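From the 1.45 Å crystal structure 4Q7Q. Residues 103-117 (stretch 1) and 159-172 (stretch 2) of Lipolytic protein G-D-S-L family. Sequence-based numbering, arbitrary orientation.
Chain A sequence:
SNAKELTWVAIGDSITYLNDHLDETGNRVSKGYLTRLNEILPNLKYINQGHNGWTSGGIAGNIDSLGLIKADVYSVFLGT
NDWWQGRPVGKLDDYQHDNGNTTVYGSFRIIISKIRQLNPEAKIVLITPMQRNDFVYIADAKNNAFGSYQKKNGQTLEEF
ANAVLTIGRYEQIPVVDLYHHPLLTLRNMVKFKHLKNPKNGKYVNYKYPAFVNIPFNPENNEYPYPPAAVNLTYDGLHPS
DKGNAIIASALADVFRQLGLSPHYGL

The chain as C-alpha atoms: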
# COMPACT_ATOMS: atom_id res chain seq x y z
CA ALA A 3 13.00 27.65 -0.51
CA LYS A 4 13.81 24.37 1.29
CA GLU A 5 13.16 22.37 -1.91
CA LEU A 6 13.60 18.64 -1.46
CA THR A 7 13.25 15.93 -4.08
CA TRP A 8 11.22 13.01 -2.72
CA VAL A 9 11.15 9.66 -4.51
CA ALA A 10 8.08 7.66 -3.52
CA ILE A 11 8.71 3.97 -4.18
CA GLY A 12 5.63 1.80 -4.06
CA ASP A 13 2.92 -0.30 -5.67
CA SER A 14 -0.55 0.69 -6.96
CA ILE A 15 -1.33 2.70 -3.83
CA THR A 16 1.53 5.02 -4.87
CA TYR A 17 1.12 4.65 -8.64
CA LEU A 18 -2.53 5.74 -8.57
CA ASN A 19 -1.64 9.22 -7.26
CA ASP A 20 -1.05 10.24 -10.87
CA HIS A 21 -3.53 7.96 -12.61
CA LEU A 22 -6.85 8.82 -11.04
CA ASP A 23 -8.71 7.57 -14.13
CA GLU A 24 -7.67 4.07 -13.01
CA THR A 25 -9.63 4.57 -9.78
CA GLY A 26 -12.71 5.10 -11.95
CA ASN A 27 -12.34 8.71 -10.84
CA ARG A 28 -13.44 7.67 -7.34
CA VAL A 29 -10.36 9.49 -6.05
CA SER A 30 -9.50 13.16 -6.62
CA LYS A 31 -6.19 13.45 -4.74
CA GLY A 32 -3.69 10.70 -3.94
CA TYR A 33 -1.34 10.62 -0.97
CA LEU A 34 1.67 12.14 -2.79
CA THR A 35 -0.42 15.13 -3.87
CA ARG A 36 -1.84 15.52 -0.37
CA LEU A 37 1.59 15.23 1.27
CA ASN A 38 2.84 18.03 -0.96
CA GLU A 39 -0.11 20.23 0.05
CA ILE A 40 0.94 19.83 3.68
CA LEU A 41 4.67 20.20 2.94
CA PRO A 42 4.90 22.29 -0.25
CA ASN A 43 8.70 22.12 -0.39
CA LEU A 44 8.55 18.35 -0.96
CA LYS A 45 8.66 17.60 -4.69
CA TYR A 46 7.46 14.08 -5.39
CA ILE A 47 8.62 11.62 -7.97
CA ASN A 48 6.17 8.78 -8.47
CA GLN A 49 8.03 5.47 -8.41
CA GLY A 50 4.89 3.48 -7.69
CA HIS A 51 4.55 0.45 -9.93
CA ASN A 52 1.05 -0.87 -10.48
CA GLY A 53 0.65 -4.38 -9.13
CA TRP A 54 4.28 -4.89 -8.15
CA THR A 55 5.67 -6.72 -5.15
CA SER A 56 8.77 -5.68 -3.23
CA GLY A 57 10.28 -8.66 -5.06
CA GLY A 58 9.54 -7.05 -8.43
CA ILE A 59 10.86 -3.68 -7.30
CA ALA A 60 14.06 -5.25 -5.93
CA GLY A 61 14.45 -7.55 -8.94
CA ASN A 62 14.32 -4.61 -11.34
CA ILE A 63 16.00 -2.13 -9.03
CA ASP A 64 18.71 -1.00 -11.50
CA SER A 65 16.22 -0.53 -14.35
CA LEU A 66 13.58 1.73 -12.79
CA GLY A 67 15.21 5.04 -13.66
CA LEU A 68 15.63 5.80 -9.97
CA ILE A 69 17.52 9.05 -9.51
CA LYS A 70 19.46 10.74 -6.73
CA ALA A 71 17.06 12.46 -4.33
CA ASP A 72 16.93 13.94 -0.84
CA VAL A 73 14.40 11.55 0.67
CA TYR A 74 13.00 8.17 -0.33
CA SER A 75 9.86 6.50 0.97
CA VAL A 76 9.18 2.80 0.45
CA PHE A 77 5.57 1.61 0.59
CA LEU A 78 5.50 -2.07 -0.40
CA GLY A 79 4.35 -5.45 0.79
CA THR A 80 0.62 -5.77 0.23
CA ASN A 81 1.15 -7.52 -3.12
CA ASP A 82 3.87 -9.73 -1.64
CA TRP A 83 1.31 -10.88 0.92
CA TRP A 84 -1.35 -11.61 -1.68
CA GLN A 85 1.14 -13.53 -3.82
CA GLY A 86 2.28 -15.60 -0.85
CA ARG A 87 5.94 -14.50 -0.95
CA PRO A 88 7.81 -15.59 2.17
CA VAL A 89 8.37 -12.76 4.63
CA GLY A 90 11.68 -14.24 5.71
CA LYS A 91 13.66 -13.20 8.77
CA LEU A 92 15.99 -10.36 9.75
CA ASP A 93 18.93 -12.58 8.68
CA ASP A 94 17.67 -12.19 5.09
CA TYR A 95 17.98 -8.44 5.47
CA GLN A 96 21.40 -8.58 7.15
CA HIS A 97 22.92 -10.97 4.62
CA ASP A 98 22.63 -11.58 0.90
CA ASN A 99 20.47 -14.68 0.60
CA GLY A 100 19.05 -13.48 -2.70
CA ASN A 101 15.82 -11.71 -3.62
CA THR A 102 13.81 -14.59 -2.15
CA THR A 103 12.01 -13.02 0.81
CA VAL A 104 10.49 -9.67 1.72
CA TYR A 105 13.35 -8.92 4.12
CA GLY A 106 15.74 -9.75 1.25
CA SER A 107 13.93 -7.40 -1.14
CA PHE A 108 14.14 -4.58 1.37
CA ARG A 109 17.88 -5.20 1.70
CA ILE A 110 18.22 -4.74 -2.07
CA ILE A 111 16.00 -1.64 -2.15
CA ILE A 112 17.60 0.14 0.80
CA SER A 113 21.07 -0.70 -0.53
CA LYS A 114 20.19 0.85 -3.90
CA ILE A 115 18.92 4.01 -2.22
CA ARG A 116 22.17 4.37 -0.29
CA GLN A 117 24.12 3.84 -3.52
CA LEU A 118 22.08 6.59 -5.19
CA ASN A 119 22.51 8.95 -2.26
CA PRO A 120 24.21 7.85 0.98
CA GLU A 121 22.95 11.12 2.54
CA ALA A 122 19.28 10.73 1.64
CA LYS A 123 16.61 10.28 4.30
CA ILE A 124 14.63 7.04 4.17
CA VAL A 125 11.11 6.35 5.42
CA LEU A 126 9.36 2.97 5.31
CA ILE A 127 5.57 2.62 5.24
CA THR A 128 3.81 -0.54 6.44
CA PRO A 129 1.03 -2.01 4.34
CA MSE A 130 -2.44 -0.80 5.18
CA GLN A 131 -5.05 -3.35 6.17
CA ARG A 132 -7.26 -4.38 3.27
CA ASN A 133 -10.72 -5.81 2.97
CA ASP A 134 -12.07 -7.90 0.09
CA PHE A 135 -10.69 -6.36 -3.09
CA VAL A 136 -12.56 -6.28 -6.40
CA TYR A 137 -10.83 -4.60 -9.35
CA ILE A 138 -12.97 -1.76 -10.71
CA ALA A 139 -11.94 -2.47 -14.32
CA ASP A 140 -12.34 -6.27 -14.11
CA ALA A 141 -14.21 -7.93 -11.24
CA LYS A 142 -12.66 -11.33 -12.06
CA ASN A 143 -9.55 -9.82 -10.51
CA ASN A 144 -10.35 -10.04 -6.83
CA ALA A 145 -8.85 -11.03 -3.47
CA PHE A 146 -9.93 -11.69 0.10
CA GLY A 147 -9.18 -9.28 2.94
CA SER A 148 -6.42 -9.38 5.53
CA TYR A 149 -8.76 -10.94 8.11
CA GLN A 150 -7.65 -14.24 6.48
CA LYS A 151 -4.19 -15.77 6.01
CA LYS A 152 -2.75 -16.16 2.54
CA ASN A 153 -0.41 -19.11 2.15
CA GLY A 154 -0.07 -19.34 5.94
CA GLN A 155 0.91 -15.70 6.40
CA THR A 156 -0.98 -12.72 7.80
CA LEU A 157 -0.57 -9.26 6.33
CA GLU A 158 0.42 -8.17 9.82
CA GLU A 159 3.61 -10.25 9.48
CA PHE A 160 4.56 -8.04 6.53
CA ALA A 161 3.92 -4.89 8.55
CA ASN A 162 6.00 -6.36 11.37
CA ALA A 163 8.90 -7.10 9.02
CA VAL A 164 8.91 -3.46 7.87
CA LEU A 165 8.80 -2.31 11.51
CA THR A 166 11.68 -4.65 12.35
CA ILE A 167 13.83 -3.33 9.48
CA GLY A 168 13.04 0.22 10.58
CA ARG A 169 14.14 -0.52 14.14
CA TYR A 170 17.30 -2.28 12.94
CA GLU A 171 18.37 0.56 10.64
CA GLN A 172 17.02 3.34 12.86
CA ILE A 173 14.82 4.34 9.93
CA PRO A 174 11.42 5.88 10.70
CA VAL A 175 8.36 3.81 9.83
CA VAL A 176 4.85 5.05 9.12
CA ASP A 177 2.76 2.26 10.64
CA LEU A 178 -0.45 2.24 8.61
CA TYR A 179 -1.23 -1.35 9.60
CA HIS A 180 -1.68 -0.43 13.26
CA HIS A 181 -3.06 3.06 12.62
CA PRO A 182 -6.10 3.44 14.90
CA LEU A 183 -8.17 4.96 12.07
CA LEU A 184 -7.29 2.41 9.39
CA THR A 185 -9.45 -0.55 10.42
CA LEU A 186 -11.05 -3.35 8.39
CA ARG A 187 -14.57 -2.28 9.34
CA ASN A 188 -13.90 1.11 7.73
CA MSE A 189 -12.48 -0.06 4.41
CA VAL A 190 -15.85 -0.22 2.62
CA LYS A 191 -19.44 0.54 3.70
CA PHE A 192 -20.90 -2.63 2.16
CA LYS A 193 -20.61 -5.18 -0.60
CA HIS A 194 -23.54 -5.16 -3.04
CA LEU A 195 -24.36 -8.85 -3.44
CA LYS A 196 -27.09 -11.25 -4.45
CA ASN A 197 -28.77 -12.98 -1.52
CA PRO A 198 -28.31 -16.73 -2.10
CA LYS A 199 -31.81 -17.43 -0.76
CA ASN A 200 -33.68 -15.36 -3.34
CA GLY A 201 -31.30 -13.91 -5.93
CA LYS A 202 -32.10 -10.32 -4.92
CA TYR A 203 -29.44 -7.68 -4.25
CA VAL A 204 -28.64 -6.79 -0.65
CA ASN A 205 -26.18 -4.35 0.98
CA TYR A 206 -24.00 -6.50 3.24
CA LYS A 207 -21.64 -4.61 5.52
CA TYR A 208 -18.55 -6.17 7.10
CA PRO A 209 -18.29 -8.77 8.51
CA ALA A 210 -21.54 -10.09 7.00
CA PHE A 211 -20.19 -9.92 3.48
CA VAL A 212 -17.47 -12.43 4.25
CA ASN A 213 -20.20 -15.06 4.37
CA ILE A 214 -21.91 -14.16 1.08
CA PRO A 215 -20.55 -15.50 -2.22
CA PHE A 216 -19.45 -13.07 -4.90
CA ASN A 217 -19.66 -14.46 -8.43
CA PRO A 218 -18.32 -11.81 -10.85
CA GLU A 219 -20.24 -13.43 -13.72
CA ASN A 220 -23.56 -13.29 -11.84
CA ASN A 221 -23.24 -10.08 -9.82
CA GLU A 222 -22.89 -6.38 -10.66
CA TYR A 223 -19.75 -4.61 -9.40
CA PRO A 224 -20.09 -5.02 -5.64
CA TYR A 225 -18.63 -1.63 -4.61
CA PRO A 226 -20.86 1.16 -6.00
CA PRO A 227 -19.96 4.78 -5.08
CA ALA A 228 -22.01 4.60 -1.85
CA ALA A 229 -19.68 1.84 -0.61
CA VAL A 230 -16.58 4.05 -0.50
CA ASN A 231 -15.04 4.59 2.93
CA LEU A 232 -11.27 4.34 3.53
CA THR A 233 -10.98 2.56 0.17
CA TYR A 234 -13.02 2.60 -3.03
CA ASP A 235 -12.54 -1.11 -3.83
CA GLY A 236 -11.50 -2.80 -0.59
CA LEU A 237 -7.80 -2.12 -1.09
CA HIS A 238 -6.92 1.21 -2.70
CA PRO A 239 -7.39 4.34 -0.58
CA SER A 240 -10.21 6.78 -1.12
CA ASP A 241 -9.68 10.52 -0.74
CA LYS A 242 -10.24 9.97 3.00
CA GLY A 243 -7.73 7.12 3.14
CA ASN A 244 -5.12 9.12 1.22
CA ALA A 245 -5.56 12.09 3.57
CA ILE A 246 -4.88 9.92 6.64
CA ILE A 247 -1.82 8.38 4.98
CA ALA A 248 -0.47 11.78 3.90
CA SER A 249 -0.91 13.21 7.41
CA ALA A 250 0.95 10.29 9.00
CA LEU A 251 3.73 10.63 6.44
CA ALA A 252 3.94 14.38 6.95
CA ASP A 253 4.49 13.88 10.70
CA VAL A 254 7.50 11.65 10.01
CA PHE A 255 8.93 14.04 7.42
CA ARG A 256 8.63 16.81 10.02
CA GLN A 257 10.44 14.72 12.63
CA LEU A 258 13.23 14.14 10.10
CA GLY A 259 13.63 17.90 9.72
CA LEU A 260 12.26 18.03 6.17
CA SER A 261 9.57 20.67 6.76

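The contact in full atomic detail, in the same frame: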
# COMPACT_ATOMS: atom_id res chain seq x y z
N THR A 103 12.91 -13.33 -0.29
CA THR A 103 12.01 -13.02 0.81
C THR A 103 11.78 -11.52 0.82
O THR A 103 12.53 -10.78 0.17
CB THR A 103 12.60 -13.39 2.19
OG1 THR A 103 13.81 -12.63 2.41
CG2 THR A 103 12.92 -14.87 2.28
N VAL A 104 10.78 -11.09 1.56
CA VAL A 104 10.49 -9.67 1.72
C VAL A 104 11.65 -8.94 2.39
O VAL A 104 12.10 -7.89 1.91
CB VAL A 104 9.18 -9.44 2.50
CG1 VAL A 104 8.93 -7.97 2.70
CG2 VAL A 104 8.02 -10.09 1.75
N TYR A 105 12.17 -9.49 3.48
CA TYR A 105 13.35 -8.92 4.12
C TYR A 105 14.51 -8.78 3.13
O TYR A 105 15.21 -7.76 3.12
CB TYR A 105 13.79 -9.80 5.29
CG TYR A 105 13.11 -9.56 6.62
CD1 TYR A 105 13.53 -8.54 7.46
CD2 TYR A 105 12.10 -10.41 7.08
CE1 TYR A 105 12.95 -8.34 8.70
CE2 TYR A 105 11.52 -10.22 8.33
CZ TYR A 105 11.95 -9.19 9.13
OH TYR A 105 11.38 -8.97 10.38
N GLY A 106 14.72 -9.80 2.29
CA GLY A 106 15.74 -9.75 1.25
C GLY A 106 15.52 -8.63 0.25
O GLY A 106 16.45 -7.91 -0.12
N SER A 107 14.27 -8.46 -0.18
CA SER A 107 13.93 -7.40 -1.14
C SER A 107 14.21 -6.03 -0.55
O SER A 107 14.68 -5.13 -1.24
CB SER A 107 12.46 -7.48 -1.54
OG SER A 107 12.18 -8.69 -2.22
N PHE A 108 13.90 -5.86 0.73
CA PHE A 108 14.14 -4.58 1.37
C PHE A 108 15.63 -4.29 1.50
O PHE A 108 16.05 -3.14 1.39
CB PHE A 108 13.41 -4.45 2.71
CG PHE A 108 11.99 -3.97 2.57
CD1 PHE A 108 11.02 -4.80 2.05
CD2 PHE A 108 11.64 -2.69 2.95
CE1 PHE A 108 9.70 -4.36 1.91
CE2 PHE A 108 10.33 -2.24 2.82
CZ PHE A 108 9.36 -3.08 2.30
N ARG A 109 16.43 -5.34 1.69
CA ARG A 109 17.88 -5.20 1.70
C ARG A 109 18.36 -4.63 0.36
O ARG A 109 19.15 -3.67 0.33
CB ARG A 109 18.57 -6.53 2.00
CG ARG A 109 20.08 -6.50 1.77
CD ARG A 109 20.72 -7.89 1.95
NE ARG A 109 19.94 -8.93 1.29
CZ ARG A 109 19.98 -9.18 -0.02
NH1 ARG A 109 19.22 -10.14 -0.53
NH2 ARG A 109 20.77 -8.47 -0.81
N ILE A 110 17.87 -5.20 -0.73
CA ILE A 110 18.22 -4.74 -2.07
C ILE A 110 17.78 -3.30 -2.31
O ILE A 110 18.55 -2.48 -2.83
CB ILE A 110 17.59 -5.68 -3.13
CG1 ILE A 110 18.22 -7.06 -3.04
CG2 ILE A 110 17.71 -5.09 -4.54
CD1 ILE A 110 17.57 -8.07 -3.94
N ILE A 111 16.55 -2.98 -1.92
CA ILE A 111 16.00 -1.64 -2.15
C ILE A 111 16.73 -0.58 -1.33
O ILE A 111 17.14 0.45 -1.87
CB ILE A 111 14.50 -1.59 -1.84
CG1 ILE A 111 13.73 -2.47 -2.82
CG2 ILE A 111 13.98 -0.16 -1.89
CD1 ILE A 111 12.32 -2.84 -2.36
N ILE A 112 16.92 -0.83 -0.05
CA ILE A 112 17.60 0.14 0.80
C ILE A 112 19.07 0.30 0.38
O ILE A 112 19.60 1.41 0.40
CB ILE A 112 17.46 -0.22 2.29
CG1 ILE A 112 16.02 0.04 2.73
CG2 ILE A 112 18.43 0.60 3.15
CD1 ILE A 112 15.66 -0.57 4.06
N SER A 113 19.70 -0.79 -0.04
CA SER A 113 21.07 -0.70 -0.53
C SER A 113 21.17 0.17 -1.78
O SER A 113 22.10 0.96 -1.91
CB SER A 113 21.65 -2.09 -0.80
OG SER A 113 21.78 -2.81 0.41
N LYS A 114 20.20 0.03 -2.69
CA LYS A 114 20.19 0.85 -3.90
C LYS A 114 20.04 2.33 -3.56
O LYS A 114 20.72 3.18 -4.13
CB LYS A 114 19.06 0.44 -4.85
CG LYS A 114 18.98 1.29 -6.11
CD LYS A 114 20.17 1.04 -7.02
CE LYS A 114 19.97 1.68 -8.39
NZ LYS A 114 21.17 1.49 -9.27
N ILE A 115 19.14 2.63 -2.64
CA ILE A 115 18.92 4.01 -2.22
C ILE A 115 20.21 4.63 -1.70
O ILE A 115 20.58 5.75 -2.08
CB ILE A 115 17.84 4.08 -1.13
CG1 ILE A 115 16.48 3.76 -1.75
CG2 ILE A 115 17.84 5.46 -0.48
CD1 ILE A 115 15.36 3.62 -0.74
N ARG A 116 20.92 3.88 -0.87
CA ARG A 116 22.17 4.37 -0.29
C ARG A 116 23.27 4.52 -1.34
O ARG A 116 24.13 5.39 -1.23
CB ARG A 116 22.60 3.47 0.87
CG ARG A 116 21.70 3.65 2.09
CD ARG A 116 21.98 2.64 3.19
NE ARG A 116 21.26 2.96 4.42
CZ ARG A 116 21.01 2.09 5.39
NH1 ARG A 116 21.40 0.82 5.26
NH2 ARG A 116 20.36 2.47 6.48
N GLN A 117 23.22 3.68 -2.38
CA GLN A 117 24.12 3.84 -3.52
C GLN A 117 23.81 5.13 -4.27
O GLN A 117 24.72 5.88 -4.66
CB GLN A 117 24.01 2.65 -4.46
CG GLN A 117 24.72 2.83 -5.80
CD GLN A 117 24.07 2.04 -6.92
OE1 GLN A 117 23.14 2.51 -7.57
NE2 GLN A 117 24.56 0.82 -7.14
N GLU A 159 2.21 -9.81 9.49
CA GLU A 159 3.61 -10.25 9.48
C GLU A 159 4.46 -9.37 8.57
O GLU A 159 5.64 -9.13 8.86
CB GLU A 159 3.73 -11.68 9.01
CG GLU A 159 3.19 -12.68 9.99
CD GLU A 159 3.31 -14.08 9.44
OE1 GLU A 159 4.45 -14.55 9.24
OE2 GLU A 159 2.26 -14.70 9.18
N PHE A 160 3.87 -8.92 7.47
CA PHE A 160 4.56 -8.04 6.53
C PHE A 160 4.78 -6.67 7.16
O PHE A 160 5.86 -6.09 7.04
CB PHE A 160 3.78 -7.96 5.22
CG PHE A 160 3.81 -9.23 4.43
CD1 PHE A 160 3.07 -10.34 4.84
CD2 PHE A 160 4.59 -9.34 3.28
CE1 PHE A 160 3.12 -11.53 4.12
CE2 PHE A 160 4.64 -10.52 2.57
CZ PHE A 160 3.90 -11.61 2.98
N ALA A 161 3.76 -6.14 7.83
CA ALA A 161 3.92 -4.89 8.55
C ALA A 161 5.01 -5.02 9.62
O ALA A 161 5.83 -4.12 9.79
CB ALA A 161 2.61 -4.47 9.18
N ASN A 162 5.03 -6.15 10.31
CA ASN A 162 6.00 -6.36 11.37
C ASN A 162 7.43 -6.45 10.84
O ASN A 162 8.37 -5.95 11.47
CB ASN A 162 5.64 -7.58 12.23
CG ASN A 162 4.39 -7.35 13.08
OD1 ASN A 162 3.97 -6.21 13.29
ND2 ASN A 162 3.82 -8.42 13.60
N ALA A 163 7.59 -7.07 9.67
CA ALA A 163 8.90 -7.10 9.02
C ALA A 163 9.41 -5.68 8.72
O ALA A 163 10.57 -5.36 8.99
CB ALA A 163 8.85 -7.93 7.76
N VAL A 164 8.54 -4.84 8.17
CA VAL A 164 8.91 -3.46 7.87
C VAL A 164 9.29 -2.73 9.16
O VAL A 164 10.30 -2.03 9.22
CB VAL A 164 7.77 -2.72 7.15
CG1 VAL A 164 8.09 -1.24 7.02
CG2 VAL A 164 7.50 -3.37 5.77
N LEU A 165 8.49 -2.91 10.21
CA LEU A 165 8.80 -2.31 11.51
C LEU A 165 10.15 -2.79 12.03
O LEU A 165 10.93 -2.00 12.56
CB LEU A 165 7.70 -2.61 12.52
CG LEU A 165 6.37 -1.88 12.30
CD1 LEU A 165 5.28 -2.56 13.11
CD2 LEU A 165 6.48 -0.41 12.69
N THR A 166 10.41 -4.08 11.89
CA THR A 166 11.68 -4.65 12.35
C THR A 166 12.88 -4.07 11.60
O THR A 166 13.89 -3.74 12.21
CB THR A 166 11.67 -6.19 12.23
OG1 THR A 166 10.61 -6.72 13.04
CG2 THR A 166 12.98 -6.79 12.69
N ILE A 167 12.76 -3.92 10.28
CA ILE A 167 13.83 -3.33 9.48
C ILE A 167 14.06 -1.88 9.89
O ILE A 167 15.20 -1.43 10.00
CB ILE A 167 13.52 -3.39 7.97
CG1 ILE A 167 13.46 -4.85 7.50
CG2 ILE A 167 14.56 -2.63 7.16
CD1 ILE A 167 12.85 -5.02 6.14
N GLY A 168 12.97 -1.15 10.11
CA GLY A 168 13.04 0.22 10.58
C GLY A 168 13.80 0.33 11.89
O GLY A 168 14.69 1.17 12.03
N ARG A 169 13.45 -0.52 12.85
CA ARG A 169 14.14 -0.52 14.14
C ARG A 169 15.62 -0.87 13.99
O ARG A 169 16.46 -0.27 14.65
CB ARG A 169 13.47 -1.50 15.11
CG ARG A 169 12.14 -1.01 15.66
CD ARG A 169 11.61 -1.92 16.76
NE ARG A 169 10.29 -2.46 16.43
CZ ARG A 169 10.07 -3.73 16.08
NH1 ARG A 169 8.84 -4.13 15.80
NH2 ARG A 169 11.08 -4.59 16.02
N TYR A 170 15.93 -1.83 13.13
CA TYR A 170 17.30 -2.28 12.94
C TYR A 170 18.17 -1.18 12.33
O TYR A 170 19.31 -0.99 12.74
CB TYR A 170 17.34 -3.53 12.06
CG TYR A 170 18.73 -4.05 11.78
CD1 TYR A 170 19.52 -4.55 12.81
CD2 TYR A 170 19.25 -4.03 10.50
CE1 TYR A 170 20.79 -5.02 12.56
CE2 TYR A 170 20.53 -4.50 10.24
CZ TYR A 170 21.29 -5.00 11.28
OH TYR A 170 22.56 -5.47 11.03
N GLU A 171 17.62 -0.47 11.36
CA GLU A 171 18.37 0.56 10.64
C GLU A 171 18.23 1.95 11.25
O GLU A 171 18.88 2.90 10.80
CB GLU A 171 17.91 0.61 9.18
CG GLU A 171 18.33 -0.58 8.34
CD GLU A 171 19.77 -0.49 7.87
OE1 GLU A 171 20.54 0.32 8.43
OE2 GLU A 171 20.14 -1.22 6.93
N GLN A 172 17.40 2.05 12.29
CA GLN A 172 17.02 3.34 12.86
C GLN A 172 16.44 4.24 11.77
O GLN A 172 16.79 5.42 11.64
CB GLN A 172 18.20 4.01 13.57
CG GLN A 172 18.84 3.11 14.61
CD GLN A 172 19.87 3.84 15.44
OE1 GLN A 172 19.68 5.00 15.81
NE2 GLN A 172 20.97 3.17 15.74

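Two helices of one chain pack side by side here. The first covers residues 104-117 and continues later in the chain. The second covers 159-171 and begins earlier. Their axes come within 10.5 Å of each other, and their N-to-C directions differ by 42°. The two helices therefore run the same general way but are clearly inclined. The CA atoms of Tyr105 and Ala163 lie 6.9 Å apart, and those of Val104 and Phe160 7.8 Å. Further along, the CA atoms of Ile112 and Glu171 are 9.9 Å apart.

Thr103 caps the start of the first helix. Its OG1 accepts a hydrogen bond from Gly106 N at 3.0 Å, which satisfies an amide that has no helical carbonyl before it. The i to i+4 backbone bonds then follow regularly as far as Gln117 N. The second helix ends differently. Gln172 leaves helical geometry with positive phi, and its N makes only a weak bond, 3.4 Å, to Arg169 O.

Most of the contact is apolar. On the first helix, Val104, Phe108, Ile112 and Arg116 recur every four residues, and each points its CA-to-CB bond toward the second helix. Tyr105 starts out sideways, but its end comes nearer.

Tyr105 has the largest covered area of the contact. Its ring lies against Ala163, whose CB sits over one face, 4.0 Å from the ring centroid and 29° off the normal. This is a CH-pi contact, and the closest side-chain pair is Tyr105 CE2 to Ala163 CB at 3.6 Å. At Ala163 the tyrosine lies close to the helix backbone: Tyr105 OH is 3.4 Å from Ala163 CA. The same OH lies 3.4 Å from Thr166 CB, and Thr166 CG2 is at the ring edge. The Thr166 hydroxyl is turned to its own helix, where OG1 donates to Asn162 O at 2.8 Å.

Ile167 is the hub on the second helix. It touches three residues of the first. Its CG1 is 3.7 Å from Tyr105 CD1, its CD1 is 3.5 Å from Phe108 CB, and its CG2 is 3.9 Å from Ile112 CD1. Ile167 CD1 also lies 3.8 Å from Tyr105 CD1, so it is close to both Tyr105 and Phe108. Phe108 also reaches Val164, with CZ 3.9 Å from CG2. Nearer the start of the helices, Val104 CG2 packs 3.5 Å from Phe160 CE2.

A salt bridge closes the other end. Arg116 and Glu171 meet in a two-pronged arrangement. Arg116 NH1 donates to Glu171 OE2 and Arg116 NH2 to Glu171 OE1, both at 2.9 Å, with angles of 154° and 157°. OE1 lies at the edge of the guanidinium, near its plane, where the N-H groups point. The extended arginine spans the wider gap to reach the glutamate. Both residues are partly exposed, unlike the buried residues Ile112 and Ile167.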